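Local coordinates for CRISPR-associated endonuclease C2c1 (Alicyclobacillus acidoterrestris, PDB 5U31), which uses a guide RNA to recognise target DNA next to a protospacer adjacent motif and cleaves it, as the effector nuclease of a bacterial CRISPR immune system, at residues Ile580-Val585 against Val614-Gln619; Leu848-Glu853 against Val891-Ala896; Trp990-Ile995 against Gly1019-Asp1024. The protein carries 3 engineered substitutions. All blocks are in the same frame, centred on the assembly; numbering follows the deposited sequence.

How the interactions relate
Three contacts in and beside one nuclease domain illustrate how chemistry follows place in a fold. Interactions 1 and 2 are buried strand pairings of the same mixed RuvC sheet: the first is antiparallel and bordered by guide RNA, the second parallel, at the catalytic site and beside DNA. Their centres lie about 18 Å apart and they do not touch. Interaction 3, at the surface, has no strand pairing; charged side chains join the loop after helix 977-990 to a Nuc-II helix. Segment 990-995 nevertheless touches both sheet contacts, with Trp990 CH2 packing 3.5 Å from Val585 CG2 of interaction 1, and Ile995 and Phe993 meeting Tyr895 of interaction 2.

Interaction 1 (Ile580-Val585 against Val614-Gln619); sequences ISVFRV and VHERSQ. With nucleotides of chain B.
Phe583 and His615 meet on one face of two antiparallel strands, 580-585 and 614-619, in the mixed sheet of the RNase H-like RuvC domain, where a classic beta bulge interrupts the pairing. Glu616 and Arg617 both stand opposite Val582: the Glu616 amide bonds to Val582 O at 2.7 Å, whereas Arg617 N makes only a weak bond to the same oxygen. The extra residue shifts the register by one, yet Ser581 pairs with Ser618 and Phe583 with His615 on the same face.

That face is the tightly packed one, pressed against helix 977-990. His615 CG stands anti to the backbone N (chi1 -178°), and the imidazole turns its edge toward the phenyl face in an offset edge-to-face pair, the planes 76° apart. His615 CA adds a CH-pi contact, 3.8 Å from the centroid of the Phe583 ring. A hydrogen bond of 2.7 Å between His615 NE2 and Ser618 OG helps fix the turn of the imidazole, one face of which is covered by O4' of A6 of chain B; His615 is a residue that binds the guide RNA.

The other face is looser where Arg584 and Glu616, both partly exposed, cross at about a right angle. Arg584 NE forms a salt bridge with Glu616 OE2, while Glu616 OE1 turns to Arg566, and Val614 CB covers a face of the Arg584 guanidinium. Farther along, the same face is buried again: Arg617 is salt-bridged to Glu820, and Val582 CG2 sits over the centre of its guanidinium, 3.6 Å from Arg617 CZ.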
loop_
_atom_site.group_PDB
_atom_site.type_symbol
_atom_site.label_atom_id
_atom_site.label_comp_id
_atom_site.label_asym_id
_atom_site.label_seq_id
_atom_site.Cartn_x
_atom_site.Cartn_y
_atom_site.Cartn_z
ATOM N N ILE A 580 10.792 3.176 18.552
ATOM C CA ILE A 580 11.373 4.481 18.284
ATOM C C ILE A 580 12.565 4.700 19.200
ATOM O O ILE A 580 12.693 4.083 20.259
ATOM C CB ILE A 580 10.338 5.617 18.451
ATOM C CG1 ILE A 580 9.962 5.802 19.925
ATOM C CG2 ILE A 580 9.094 5.335 17.620
ATOM C CD1 ILE A 580 10.628 6.994 20.583
ATOM N N SER A 581 13.450 5.592 18.767
ATOM C CA SER A 581 14.546 6.068 19.598
ATOM C C SER A 581 14.824 7.508 19.210
ATOM O O SER A 581 14.921 7.820 18.019
ATOM C CB SER A 581 15.801 5.209 19.429
ATOM O OG SER A 581 16.162 5.120 18.068
ATOM N N VAL A 582 14.943 8.374 20.210
ATOM C CA VAL A 582 15.060 9.812 20.015
ATOM C C VAL A 582 16.497 10.221 20.304
ATOM O O VAL A 582 17.079 9.799 21.310
ATOM C CB VAL A 582 14.069 10.578 20.910
ATOM C CG1 VAL A 582 14.270 12.073 20.777
ATOM C CG2 VAL A 582 12.650 10.210 20.551
ATOM N N PHE A 583 17.066 11.031 19.418
ATOM C CA PHE A 583 18.423 11.528 19.560
ATOM C C PHE A 583 18.417 13.045 19.445
ATOM O O PHE A 583 17.621 13.623 18.702
ATOM C CB PHE A 583 19.362 10.932 18.501
ATOM C CG PHE A 583 19.880 9.564 18.838
ATOM C CD1 PHE A 583 21.199 9.384 19.224
ATOM C CD2 PHE A 583 19.054 8.455 18.766
ATOM C CE1 PHE A 583 21.684 8.126 19.529
ATOM C CE2 PHE A 583 19.534 7.192 19.070
ATOM C CZ PHE A 583 20.852 7.028 19.454
ATOM N N ARG A 584 19.317 13.682 20.187
ATOM C CA ARG A 584 19.435 15.132 20.223
ATOM C C ARG A 584 20.832 15.536 19.776
ATOM O O ARG A 584 21.822 14.911 20.168
ATOM C CB ARG A 584 19.149 15.669 21.639
ATOM C CG ARG A 584 20.052 16.817 22.084
ATOM C CD ARG A 584 19.757 17.251 23.518
ATOM N NE ARG A 584 19.962 16.171 24.482
ATOM C CZ ARG A 584 21.050 16.033 25.232
ATOM N NH1 ARG A 584 22.036 16.913 25.138
ATOM N NH2 ARG A 584 21.152 15.020 26.081
ATOM N N VAL A 585 20.911 16.569 18.942
ATOM C CA VAL A 585 22.203 17.125 18.556
ATOM C C VAL A 585 22.691 18.030 19.679
ATOM O O VAL A 585 21.947 18.888 20.166
ATOM C CB VAL A 585 22.100 17.889 17.226
ATOM C CG1 VAL A 585 23.477 18.326 16.767
ATOM C CG2 VAL A 585 21.446 17.028 16.167
ATOM N N VAL A 614 23.150 12.719 20.817
ATOM C CA VAL A 614 22.967 12.112 22.129
ATOM C C VAL A 614 21.634 11.379 22.168
ATOM O O VAL A 614 20.596 11.944 21.809
ATOM C CB VAL A 614 23.037 13.178 23.232
ATOM C CG1 VAL A 614 22.814 12.549 24.592
ATOM C CG2 VAL A 614 24.370 13.890 23.182
ATOM N N HIS A 615 21.657 10.127 22.619
ATOM C CA HIS A 615 20.425 9.364 22.776
ATOM C C HIS A 615 19.609 9.912 23.943
ATOM O O HIS A 615 20.114 10.043 25.062
ATOM C CB HIS A 615 20.740 7.884 22.999
ATOM C CG HIS A 615 19.526 7.016 23.133
ATOM N ND1 HIS A 615 18.990 6.660 24.352
ATOM C CD2 HIS A 615 18.747 6.426 22.194
ATOM C CE1 HIS A 615 17.930 5.893 24.158
ATOM N NE2 HIS A 615 17.765 5.732 22.859
ATOM N N GLU A 616 18.341 10.228 23.682
ATOM C CA GLU A 616 17.428 10.720 24.706
ATOM C C GLU A 616 16.570 9.611 25.296
ATOM O O GLU A 616 16.548 9.427 26.516
ATOM C CB GLU A 616 16.529 11.821 24.130
ATOM C CG GLU A 616 17.278 13.047 23.636
ATOM C CD GLU A 616 17.054 14.261 24.513
ATOM O OE1 GLU A 616 15.890 14.702 24.640
ATOM O OE2 GLU A 616 18.043 14.767 25.082
ATOM N N ARG A 617 15.864 8.861 24.454
ATOM C CA ARG A 617 14.996 7.802 24.944
ATOM C C ARG A 617 14.735 6.809 23.824
ATOM O O ARG A 617 14.876 7.125 22.641
ATOM C CB ARG A 617 13.671 8.364 25.475
ATOM C CG ARG A 617 12.784 8.971 24.401
ATOM C CD ARG A 617 11.754 9.905 25.005
ATOM N NE ARG A 617 11.484 11.041 24.126
ATOM C CZ ARG A 617 10.463 11.092 23.281
ATOM N NH1 ARG A 617 9.618 10.072 23.218
ATOM N NH2 ARG A 617 10.280 12.159 22.509
ATOM N N SER A 618 14.358 5.597 24.221
ATOM C CA SER A 618 13.825 4.600 23.308
ATOM C C SER A 618 12.544 4.042 23.902
ATOM O O SER A 618 12.405 3.939 25.126
ATOM C CB SER A 618 14.821 3.467 23.040
ATOM O OG SER A 618 15.885 3.906 22.214
ATOM N N GLN A 619 11.608 3.688 23.030
ATOM C CA GLN A 619 10.296 3.255 23.472
ATOM C C GLN A 619 9.718 2.287 22.455
ATOM O O GLN A 619 10.018 2.366 21.262
ATOM C CB GLN A 619 9.352 4.449 23.665
ATOM C CG GLN A 619 9.231 4.914 25.103
ATOM C CD GLN A 619 8.535 3.894 25.984
ATOM O OE1 GLN A 619 7.447 3.410 25.658
ATOM N NE2 GLN A 619 9.163 3.554 27.105
ATOM P P G B 9 11.188 8.689 31.153
ATOM O OP1 G B 9 10.612 9.947 30.620
ATOM O OP2 G B 9 12.169 8.733 32.269
ATOM O "O5'" G B 9 9.981 7.753 31.604
ATOM C "C5'" G B 9 8.814 7.608 30.800
ATOM C "C4'" G B 9 7.957 6.472 31.301
ATOM O "O4'" G B 9 6.660 6.489 30.640
ATOM C "C3'" G B 9 8.534 5.071 31.084
ATOM O "O3'" G B 9 8.278 4.270 32.232
ATOM C "C2'" G B 9 7.720 4.543 29.906
ATOM O "O2'" G B 9 7.611 3.138 29.847
ATOM C "C1'" G B 9 6.370 5.198 30.153
ATOM N N9 G B 9 5.535 5.307 28.957
ATOM C C8 G B 9 4.313 4.707 28.773
ATOM N N7 G B 9 3.796 4.952 27.603
ATOM C C5 G B 9 4.739 5.755 26.976
ATOM C C6 G B 9 4.725 6.334 25.684
ATOM O O6 G B 9 3.854 6.252 24.812
ATOM N N1 G B 9 5.872 7.077 25.444
ATOM C C2 G B 9 6.907 7.244 26.325
ATOM N N2 G B 9 7.921 8.002 25.881
ATOM N N3 G B 9 6.937 6.710 27.536
ATOM C C4 G B 9 5.826 5.982 27.793
ATOM P P A B 6 22.975 -0.042 24.663
ATOM O OP1 A B 6 23.672 -0.615 23.487
ATOM O OP2 A B 6 23.752 0.730 25.671
ATOM O "O5'" A B 6 21.787 0.859 24.108
ATOM C "C5'" A B 6 21.980 2.241 23.841
ATOM C "C4'" A B 6 21.139 3.091 24.756
ATOM O "O4'" A B 6 19.749 2.751 24.511
ATOM C "C3'" A B 6 21.405 2.857 26.245
ATOM O "O3'" A B 6 21.757 4.043 26.990
ATOM C "C2'" A B 6 20.150 2.140 26.761
ATOM O "O2'" A B 6 19.728 2.508 28.054
ATOM C "C1'" A B 6 19.083 2.459 25.721
ATOM N N9 A B 6 18.220 1.295 25.512
ATOM C C8 A B 6 18.631 0.062 25.069
ATOM N N7 A B 6 17.677 -0.833 25.009
ATOM C C5 A B 6 16.562 -0.150 25.466
ATOM C C6 A B 6 15.229 -0.551 25.647
ATOM N N6 A B 6 14.790 -1.781 25.376
ATOM N N1 A B 6 14.356 0.365 26.114
ATOM C C2 A B 6 14.805 1.597 26.387
ATOM N N3 A B 6 16.034 2.096 26.263
ATOM C C4 A B 6 16.878 1.161 25.791
ATOM P P G B 7 20.799 5.312 27.238
ATOM O OP1 G B 7 19.796 5.471 26.174
ATOM O OP2 G B 7 21.719 6.442 27.515
ATOM O "O5'" G B 7 20.032 4.981 28.595
ATOM C "C5'" G B 7 18.667 5.361 28.762
ATOM C "C4'" G B 7 18.188 5.194 30.182
ATOM O "O4'" G B 7 18.463 3.842 30.627
ATOM C "C3'" G B 7 18.831 6.123 31.207
ATOM O "O3'" G B 7 17.875 6.440 32.215
ATOM C "C2'" G B 7 19.924 5.253 31.813
ATOM O "O2'" G B 7 20.297 5.624 33.125
ATOM C "C1'" G B 7 19.274 3.872 31.784
ATOM N N9 G B 7 20.231 2.770 31.681
ATOM C C8 G B 7 21.020 2.459 30.600
ATOM N N7 G B 7 21.769 1.411 30.800
ATOM C C5 G B 7 21.454 1.008 32.092
ATOM C C6 G B 7 21.948 -0.072 32.867
ATOM O O6 G B 7 22.793 -0.917 32.552
ATOM N N1 G B 7 21.355 -0.115 34.124
ATOM C C2 G B 7 20.411 0.768 34.579
ATOM N N2 G B 7 19.956 0.563 35.821
ATOM N N3 G B 7 19.943 1.778 33.870
ATOM C C4 G B 7 20.502 1.834 32.645
#

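Interaction 2 (Leu848-Glu853 against Val891-Ala896). Engineered in segment 848-853: Ala849 (natural residue Glu). With nucleotides of chain E.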
loop_
_atom_site.group_PDB
_atom_site.type_symbol
_atom_site.label_atom_id
_atom_site.label_comp_id
_atom_site.label_asym_id
_atom_site.label_seq_id
_atom_site.Cartn_x
_atom_site.Cartn_y
_atom_site.Cartn_z
ATOM N N LEU A 848 12.188 7.115 9.115
ATOM C CA LEU A 848 11.749 5.748 8.878
ATOM C C LEU A 848 12.794 4.984 8.073
ATOM O O LEU A 848 13.763 5.549 7.565
ATOM C CB LEU A 848 10.415 5.739 8.138
ATOM C CG LEU A 848 9.205 6.300 8.871
ATOM C CD1 LEU A 848 8.093 6.505 7.882
ATOM C CD2 LEU A 848 8.780 5.322 9.919
ATOM N N ALA A 849 12.587 3.679 7.951
ATOM C CA ALA A 849 13.433 2.881 7.079
ATOM C C ALA A 849 12.942 2.993 5.644
ATOM O O ALA A 849 11.736 3.035 5.384
ATOM C CB ALA A 849 13.446 1.418 7.521
ATOM N N GLU A 850 13.887 3.063 4.716
ATOM C CA GLU A 850 13.579 3.103 3.291
ATOM C C GLU A 850 13.174 1.700 2.853
ATOM O O GLU A 850 14.023 0.828 2.665
ATOM C CB GLU A 850 14.782 3.621 2.509
ATOM C CG GLU A 850 14.704 3.393 1.020
ATOM C CD GLU A 850 13.392 3.862 0.462
ATOM O OE1 GLU A 850 12.931 4.940 0.883
ATOM O OE2 GLU A 850 12.815 3.142 -0.373
ATOM N N LEU A 851 11.868 1.468 2.691
ATOM C CA LEU A 851 11.366 0.147 2.327
ATOM C C LEU A 851 10.464 0.200 1.099
ATOM O O LEU A 851 9.567 -0.633 0.945
ATOM C CB LEU A 851 10.622 -0.497 3.494
ATOM C CG LEU A 851 11.435 -0.705 4.767
ATOM C CD1 LEU A 851 10.590 -1.418 5.800
ATOM C CD2 LEU A 851 12.708 -1.480 4.472
ATOM N N SER A 852 10.693 1.167 0.209
ATOM C CA SER A 852 9.863 1.258 -0.987
ATOM C C SER A 852 10.013 0.030 -1.871
ATOM O O SER A 852 9.051 -0.375 -2.528
ATOM C CB SER A 852 10.210 2.516 -1.776
ATOM O OG SER A 852 11.550 2.461 -2.230
ATOM N N GLU A 853 11.200 -0.574 -1.909
ATOM C CA GLU A 853 11.404 -1.745 -2.753
ATOM C C GLU A 853 10.933 -3.036 -2.100
ATOM O O GLU A 853 10.928 -4.080 -2.759
ATOM C CB GLU A 853 12.878 -1.871 -3.138
ATOM C CG GLU A 853 13.499 -0.585 -3.647
ATOM C CD GLU A 853 14.947 -0.768 -4.051
ATOM O OE1 GLU A 853 15.190 -1.287 -5.163
ATOM O OE2 GLU A 853 15.840 -0.413 -3.251
ATOM N N VAL A 891 9.012 13.856 7.716
ATOM C CA VAL A 891 9.201 12.410 7.728
ATOM C C VAL A 891 10.116 12.053 6.565
ATOM O O VAL A 891 9.846 12.410 5.411
ATOM C CB VAL A 891 7.866 11.650 7.674
ATOM C CG1 VAL A 891 6.735 12.579 7.281
ATOM C CG2 VAL A 891 7.954 10.438 6.741
ATOM N N GLY A 892 11.232 11.390 6.886
ATOM C CA GLY A 892 12.175 10.947 5.887
ATOM C C GLY A 892 12.509 9.480 6.091
ATOM O O GLY A 892 12.117 8.862 7.083
ATOM N N THR A 893 13.244 8.933 5.130
ATOM C CA THR A 893 13.631 7.533 5.155
ATOM C C THR A 893 15.146 7.407 5.193
ATOM O O THR A 893 15.878 8.331 4.833
ATOM C CB THR A 893 13.084 6.780 3.941
ATOM O OG1 THR A 893 13.533 7.423 2.742
ATOM C CG2 THR A 893 11.563 6.757 3.971
HETATM N N MSE A 894 15.605 6.243 5.645
HETATM C CA MSE A 894 17.026 5.910 5.640
HETATM C C MSE A 894 17.260 4.557 4.992
HETATM O O MSE A 894 16.457 3.636 5.151
HETATM C CB MSE A 894 17.591 5.901 7.060
HETATM C CG MSE A 894 18.676 6.933 7.298
HETATM SE SE MSE A 894 20.233 6.667 6.170
HETATM C CE MSE A 894 20.804 8.524 6.032
ATOM N N TYR A 895 18.372 4.449 4.266
ATOM C CA TYR A 895 18.759 3.198 3.628
ATOM C C TYR A 895 18.833 2.079 4.661
ATOM O O TYR A 895 19.629 2.138 5.602
ATOM C CB TYR A 895 20.100 3.382 2.930
ATOM C CG TYR A 895 20.476 2.225 2.053
ATOM C CD1 TYR A 895 19.881 2.052 0.814
ATOM C CD2 TYR A 895 21.418 1.300 2.462
ATOM C CE1 TYR A 895 20.217 0.991 0.005
ATOM C CE2 TYR A 895 21.758 0.240 1.662
ATOM C CZ TYR A 895 21.158 0.087 0.433
ATOM O OH TYR A 895 21.495 -0.974 -0.375
ATOM N N ALA A 896 18.003 1.051 4.485
ATOM C CA ALA A 896 17.712 0.109 5.558
ATOM C C ALA A 896 18.385 -1.244 5.388
ATOM O O ALA A 896 18.153 -2.141 6.206
ATOM C CB ALA A 896 16.202 -0.077 5.693
ATOM P P DG E 4 17.837 -6.784 6.933
ATOM O OP1 DG E 4 18.617 -6.112 7.989
ATOM O OP2 DG E 4 17.724 -8.259 6.929
ATOM O "O5'" DG E 4 16.367 -6.181 6.985
ATOM C "C5'" DG E 4 16.186 -4.780 7.019
ATOM C "C4'" DG E 4 14.764 -4.435 6.652
ATOM O "O4'" DG E 4 14.603 -4.551 5.225
ATOM C "C3'" DG E 4 13.730 -5.371 7.244
ATOM O "O3'" DG E 4 13.341 -4.895 8.521
ATOM C "C2'" DG E 4 12.585 -5.277 6.244
ATOM C "C1'" DG E 4 13.309 -5.023 4.922
ATOM N N9 DG E 4 13.428 -6.205 4.074
ATOM C C8 DG E 4 13.502 -7.520 4.476
ATOM N N7 DG E 4 13.600 -8.361 3.481
ATOM C C5 DG E 4 13.591 -7.554 2.350
ATOM C C6 DG E 4 13.670 -7.899 0.978
ATOM O O6 DG E 4 13.767 -9.024 0.476
ATOM N N1 DG E 4 13.626 -6.772 0.161
ATOM C C2 DG E 4 13.518 -5.474 0.613
ATOM N N2 DG E 4 13.488 -4.513 -0.324
ATOM N N3 DG E 4 13.444 -5.139 1.893
ATOM C C4 DG E 4 13.484 -6.225 2.701
#
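Glu850 reaches across to strand 891-895 from its first side-chain carbon onward. Its CB lies 3.1 Å from Met894 O, the same carbonyl that accepts the Glu850 backbone amide. CG is anti to the backbone N (chi1 166°), and a bend at chi2 (50°) swings CD round. The carboxylate then divides its two oxygens. OE1 comes 3.2 Å from Thr893 OG1, a hydroxyl already hydrogen-bonded to Asn533 O, and also lies near Thr893 CB. OE2 turns back to its own segment, where it accepts the Ser852 amide at 3.0 Å from above the carboxylate plane; the Ser852 hydroxyl is modelled too close to OE2 for its bond to be certain. The amide bond ties the glutamate to Ser852, two residues on.

The two strands run parallel, with Leu848 opposite Thr893 and Ala849 opposite Met894 (selenomethionine here). They are adjacent in the RuvC sheet and joined through helices 862-871 and 873-884, a beta-alpha-beta crossover. Leu848 bonds through both its own amide and its own carbonyl: N donates to Gly892 O and O accepts Met894 N, each at 2.7 Å. The side chains of Leu848 and Val891 cross obliquely, CD1 of the first meeting CG2 of the second, and both pack on Phe877 of helix 873-884.

On the other face lies the catalytic site. Ala849 is an engineered replacement for a glutamate assigned to the DNase active site, and its side chain is about 7 Å from that of Ala571, another altered active-site position. Ala849 CB meets Ala896 CB at 3.6 Å. Bound DNA passes alongside: Leu851 CD2 touches C1' of the sugar of DG4 of chain E at 3.6 Å.

Interaction 3 (Trp990-Ile995 against Gly1019-Asp1024)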
loop_
_atom_site.group_PDB
_atom_site.type_symbol
_atom_site.label_atom_id
_atom_site.label_comp_id
_atom_site.label_asym_id
_atom_site.label_seq_id
_atom_site.Cartn_x
_atom_site.Cartn_y
_atom_site.Cartn_z
ATOM N N TRP A 990 23.712 10.352 10.859
ATOM C CA TRP A 990 24.758 11.272 11.279
ATOM C C TRP A 990 26.120 10.956 10.681
ATOM O O TRP A 990 27.044 11.760 10.843
ATOM C CB TRP A 990 24.868 11.280 12.808
ATOM C CG TRP A 990 23.563 11.509 13.494
ATOM C CD1 TRP A 990 22.885 10.626 14.279
ATOM C CD2 TRP A 990 22.763 12.698 13.444
ATOM N NE1 TRP A 990 21.714 11.191 14.728
ATOM C CE2 TRP A 990 21.616 12.463 14.229
ATOM C CE3 TRP A 990 22.907 13.939 12.814
ATOM C CZ2 TRP A 990 20.621 13.422 14.401
ATOM C CZ3 TRP A 990 21.916 14.889 12.983
ATOM C CH2 TRP A 990 20.788 14.623 13.769
ATOM N N SER A 991 26.274 9.818 10.007
ATOM C CA SER A 991 27.559 9.437 9.437
ATOM C C SER A 991 27.553 9.371 7.919
ATOM O O SER A 991 28.571 8.979 7.335
ATOM C CB SER A 991 28.005 8.077 9.990
ATOM O OG SER A 991 27.177 7.041 9.500
ATOM N N ASP A 992 26.451 9.740 7.268
ATOM C CA ASP A 992 26.311 9.653 5.816
ATOM C C ASP A 992 26.670 8.249 5.328
ATOM O O ASP A 992 27.561 8.051 4.502
ATOM C CB ASP A 992 27.167 10.710 5.114
ATOM C CG ASP A 992 26.609 11.108 3.764
ATOM O OD1 ASP A 992 26.804 12.274 3.362
ATOM O OD2 ASP A 992 25.955 10.266 3.114
ATOM N N PHE A 993 25.964 7.270 5.875
ATOM C CA PHE A 993 26.297 5.879 5.616
ATOM C C PHE A 993 26.024 5.508 4.165
ATOM O O PHE A 993 25.027 5.928 3.570
ATOM C CB PHE A 993 25.497 4.972 6.548
ATOM C CG PHE A 993 25.599 3.510 6.225
ATOM C CD1 PHE A 993 26.602 2.734 6.780
ATOM C CD2 PHE A 993 24.675 2.902 5.390
ATOM C CE1 PHE A 993 26.690 1.386 6.498
ATOM C CE2 PHE A 993 24.760 1.556 5.102
ATOM C CZ PHE A 993 25.766 0.798 5.657
ATOM N N ASP A 994 26.923 4.708 3.598
ATOM C CA ASP A 994 26.706 4.071 2.310
ATOM C C ASP A 994 26.963 2.579 2.455
ATOM O O ASP A 994 27.887 2.170 3.167
ATOM C CB ASP A 994 27.615 4.662 1.228
ATOM C CG ASP A 994 27.124 4.358 -0.175
ATOM O OD1 ASP A 994 26.183 5.039 -0.641
ATOM O OD2 ASP A 994 27.673 3.433 -0.811
ATOM N N ILE A 995 26.144 1.769 1.779
ATOM C CA ILE A 995 26.310 0.322 1.824
ATOM C C ILE A 995 27.714 -0.107 1.412
ATOM O O ILE A 995 28.199 -1.143 1.875
ATOM C CB ILE A 995 25.236 -0.361 0.941
ATOM C CG1 ILE A 995 24.524 -1.465 1.718
ATOM C CG2 ILE A 995 25.840 -0.930 -0.334
ATOM C CD1 ILE A 995 25.436 -2.545 2.204
ATOM N N GLY A 1019 26.545 4.017 -7.943
ATOM C CA GLY A 1019 26.441 5.286 -7.259
ATOM C C GLY A 1019 27.785 5.979 -7.123
ATOM O O GLY A 1019 28.851 5.368 -7.189
ATOM N N LYS A 1020 27.720 7.297 -6.929
ATOM C CA LYS A 1020 28.938 8.094 -6.861
ATOM C C LYS A 1020 29.778 7.758 -5.636
ATOM O O LYS A 1020 30.999 7.940 -5.668
ATOM C CB LYS A 1020 28.592 9.586 -6.882
ATOM C CG LYS A 1020 29.730 10.482 -7.366
ATOM C CD LYS A 1020 29.225 11.848 -7.831
ATOM C CE LYS A 1020 30.343 12.666 -8.476
ATOM N NZ LYS A 1020 29.885 14.000 -8.973
ATOM N N ARG A 1021 29.161 7.249 -4.568
ATOM C CA ARG A 1021 29.921 6.939 -3.362
ATOM C C ARG A 1021 30.772 5.686 -3.528
ATOM O O ARG A 1021 31.930 5.663 -3.096
ATOM C CB ARG A 1021 28.974 6.791 -2.176
ATOM C CG ARG A 1021 28.155 8.037 -1.911
ATOM C CD ARG A 1021 27.845 8.174 -0.438
ATOM N NE ARG A 1021 29.060 8.330 0.353
ATOM C CZ ARG A 1021 29.102 8.206 1.674
ATOM N NH1 ARG A 1021 27.995 7.916 2.340
ATOM N NH2 ARG A 1021 30.245 8.362 2.326
ATOM N N THR A 1022 30.224 4.638 -4.149
ATOM C CA THR A 1022 31.035 3.462 -4.447
ATOM C C THR A 1022 32.160 3.813 -5.411
ATOM O O THR A 1022 33.286 3.323 -5.270
ATOM C CB THR A 1022 30.164 2.341 -5.024
ATOM O OG1 THR A 1022 29.137 1.995 -4.085
ATOM C CG2 THR A 1022 30.999 1.107 -5.317
ATOM N N ALA A 1023 31.879 4.678 -6.387
ATOM C CA ALA A 1023 32.920 5.093 -7.320
ATOM C C ALA A 1023 33.956 5.989 -6.651
ATOM O O ALA A 1023 35.138 5.936 -7.009
ATOM C CB ALA A 1023 32.299 5.801 -8.522
ATOM N N ASP A 1024 33.542 6.808 -5.681
ATOM C CA ASP A 1024 34.484 7.716 -5.033
ATOM C C ASP A 1024 35.528 6.967 -4.224
ATOM O O ASP A 1024 36.629 7.485 -4.007
ATOM C CB ASP A 1024 33.744 8.697 -4.127
ATOM C CG ASP A 1024 33.250 9.918 -4.870
ATOM O OD1 ASP A 1024 33.909 10.326 -5.851
ATOM O OD2 ASP A 1024 32.202 10.472 -4.471
#
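Arg1021 reaches from helix 1019-1026 to Asp992 and Asp994, just past the end of helix 977-990. Asp992 closes that earlier helix in a Schellman motif. The contact joins the end of RuvC-III to the Nuc-II domain.

Of the charge interactions, one is a salt bridge, Asp992 OD2 to Arg1021 NH1 at 3.2 Å, although the position of NH1 is uncertain. The carboxylate oxygen lies well out of the guanidinium plane, and no N-H points at it. Asp994 OD1 is farther off, 4.5 Å from Arg1021 NE.

Van der Waals contact is mostly the work of Asp994. Its side chain and that of Arg1021 slide past each other in opposite directions. Asp994 CB lies over a guanidinium face, and Asp994 OD1 comes 3.6 Å from Arg1021 CD, an aliphatic carbon of the bent chain.

Clear hydrogen bonds run to neighbouring residues: Asp994 OD2 bonds to Ser996 OG, and Thr1022 OG1 to Thr1018 O.

With two carboxylates near one guanidinium, and the Asp992 oxygen well out of its plane, the attraction between the charges is probably mainly electrostatic.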